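Local coordinates for protein elongation factor G (PDB 2DY1) that binds GTP and a magnesium ion and probably acts as a GTPase translation elongation factor on the ribosome, at residues L79-Y84 / R92-A97. Residues are numbered along the deposited sequence; the frame is centred on the assembly and turned at random.
Sequences LDAPGY and RGALEA
Leu79, near the end of strand 74-80, meets Ala94 and Ala97, one turn apart on helix 88-97. Its CG stands anti to its own carbonyl carbon (chi1 -49°), and the extended chi2 of -178° carries CD1 onward to the helix. There the Leu79 CD1 methyl lies 3.5 Å from Ala94 O and 3.7 Å from Ala97 CB, so that a single branch of the leucine touches both the helix backbone and the second alanine. Closer to the strand, Leu79 CB and Ala94 CB are 4.3 Å apart. The carbonyl that CD1 approaches also accepts a weak bond from Ala97 N, at 3.3 Å to Ala94 O. Asp80 turns the other way, and its OD2 is hydrogen-bonded to Thr23 OG1 and Thr49 OG1; Thr23 belongs to the magnesium site. Ala81 faces the helix again, its CB 4.0 Å from Ala94 CB, which places the Ala94 methyl against both Leu79 and Ala81. Strand 9-16 lies beside the contact: Val15 touches both Ala81 and Leu95, and Ala13 touches Leu95. Beyond Ala81 the chain leaves the helix through Pro82 to Gly83, which touches the GTP. The Asp-Ala-Pro-Gly sequence from Asp80 to Gly83 matches the G3 (DxxG) motif of translational GTPases, and helix 88-97, which follows it, corresponds to the switch II helix of related GTPases. The small alanine side chains let the helix lie close to the strand: the CA atoms of Leu79 and Ala94 are 6.3 Å apart. No hydrogen bond links the two segments; this buried contact rests on van der Waals packing of methyl groups, one of them also set against a backbone carbonyl.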
loop_
_atom_site.group_PDB
_atom_site.type_symbol
_atom_site.label_atom_id
_atom_site.label_comp_id
_atom_site.label_asym_id
_atom_site.label_seq_id
_atom_site.Cartn_x
_atom_site.Cartn_y
_atom_site.Cartn_z
ATOM N N LEU A 79 -13.670 9.773 -6.331
ATOM C CA LEU A 79 -12.280 9.343 -6.533
ATOM C C LEU A 79 -12.327 7.878 -6.970
ATOM O O LEU A 79 -12.649 7.002 -6.173
ATOM C CB LEU A 79 -11.495 9.500 -5.234
ATOM C CG LEU A 79 -11.687 10.882 -4.584
ATOM C CD1 LEU A 79 -10.842 10.988 -3.317
ATOM C CD2 LEU A 79 -11.283 11.980 -5.568
ATOM N N ASP A 80 -11.992 7.629 -8.244
ATOM C CA ASP A 80 -12.039 6.272 -8.830
ATOM C C ASP A 80 -10.684 5.640 -8.519
ATOM O O ASP A 80 -9.671 5.931 -9.162
ATOM C CB ASP A 80 -12.303 6.395 -10.350
ATOM C CG ASP A 80 -12.300 5.058 -11.062
ATOM O OD1 ASP A 80 -12.486 4.042 -10.375
ATOM O OD2 ASP A 80 -12.114 5.038 -12.312
ATOM N N ALA A 81 -10.679 4.788 -7.510
ATOM C CA ALA A 81 -9.446 4.205 -6.981
ATOM C C ALA A 81 -9.078 2.853 -7.539
ATOM O O ALA A 81 -9.916 2.186 -8.155
ATOM C CB ALA A 81 -9.585 4.090 -5.433
ATOM N N PRO A 82 -7.819 2.430 -7.320
ATOM C CA PRO A 82 -7.360 1.125 -7.796
ATOM C C PRO A 82 -8.110 0.008 -7.082
ATOM O O PRO A 82 -8.750 0.199 -6.031
ATOM C CB PRO A 82 -5.889 1.096 -7.390
ATOM C CG PRO A 82 -5.484 2.549 -7.426
ATOM C CD PRO A 82 -6.692 3.206 -6.765
ATOM N N GLY A 83 -7.967 -1.188 -7.636
ATOM C CA GLY A 83 -8.575 -2.352 -7.036
ATOM C C GLY A 83 -7.496 -3.284 -6.479
ATOM O O GLY A 83 -7.666 -3.881 -5.433
ATOM N N TYR A 84 -6.357 -3.384 -7.158
ATOM C CA TYR A 84 -5.313 -4.298 -6.704
ATOM C C TYR A 84 -4.535 -3.813 -5.492
ATOM O O TYR A 84 -4.224 -2.620 -5.384
ATOM C CB TYR A 84 -4.320 -4.576 -7.838
ATOM C CG TYR A 84 -4.842 -5.503 -8.911
ATOM C CD1 TYR A 84 -5.040 -5.053 -10.210
ATOM C CD2 TYR A 84 -5.120 -6.839 -8.619
ATOM C CE1 TYR A 84 -5.504 -5.907 -11.215
ATOM C CE2 TYR A 84 -5.586 -7.702 -9.613
ATOM C CZ TYR A 84 -5.774 -7.229 -10.901
ATOM O OH TYR A 84 -6.260 -8.068 -11.881
ATOM N N ARG A 92 -5.431 3.765 -0.221
ATOM C CA ARG A 92 -5.557 4.376 1.109
ATOM C C ARG A 92 -5.594 5.894 1.012
ATOM O O ARG A 92 -6.318 6.555 1.776
ATOM C CB ARG A 92 -4.451 3.860 2.035
ATOM C CG ARG A 92 -4.678 2.365 2.377
ATOM C CD ARG A 92 -3.759 1.846 3.440
ATOM N NE ARG A 92 -3.981 0.410 3.666
ATOM C CZ ARG A 92 -3.520 -0.243 4.728
ATOM N NH1 ARG A 92 -2.826 0.412 5.646
ATOM N NH2 ARG A 92 -3.749 -1.543 4.868
ATOM N N GLY A 93 -4.856 6.444 0.055
ATOM C CA GLY A 93 -4.877 7.887 -0.143
ATOM C C GLY A 93 -6.264 8.372 -0.556
ATOM O O GLY A 93 -6.718 9.425 -0.105
ATOM N N ALA A 94 -6.951 7.629 -1.427
ATOM C CA ALA A 94 -8.291 8.019 -1.875
ATOM C C ALA A 94 -9.271 7.974 -0.709
ATOM O O ALA A 94 -10.102 8.863 -0.574
ATOM C CB ALA A 94 -8.775 7.104 -3.006
ATOM N N LEU A 95 -9.158 6.952 0.135
ATOM C CA LEU A 95 -10.058 6.845 1.278
ATOM C C LEU A 95 -9.777 7.981 2.268
ATOM O O LEU A 95 -10.707 8.568 2.829
ATOM C CB LEU A 95 -9.927 5.454 1.931
ATOM C CG LEU A 95 -10.600 4.352 1.086
ATOM C CD1 LEU A 95 -10.109 2.988 1.513
ATOM C CD2 LEU A 95 -12.128 4.464 1.188
ATOM N N GLU A 96 -8.500 8.296 2.479
ATOM C CA GLU A 96 -8.115 9.406 3.374
ATOM C C GLU A 96 -8.750 10.709 2.930
ATOM O O GLU A 96 -9.146 11.551 3.754
ATOM C CB GLU A 96 -6.616 9.658 3.307
ATOM C CG GLU A 96 -5.746 8.934 4.232
ATOM C CD GLU A 96 -4.415 9.653 4.335
ATOM O OE1 GLU A 96 -3.534 9.156 5.027
ATOM O OE2 GLU A 96 -4.264 10.739 3.721
ATOM N N ALA A 97 -8.807 10.893 1.612
ATOM C CA ALA A 97 -9.329 12.091 0.996
ATOM C C ALA A 97 -10.828 12.241 0.963
ATOM O O ALA A 97 -11.316 13.325 0.720
ATOM C CB ALA A 97 -8.803 12.184 -0.450
#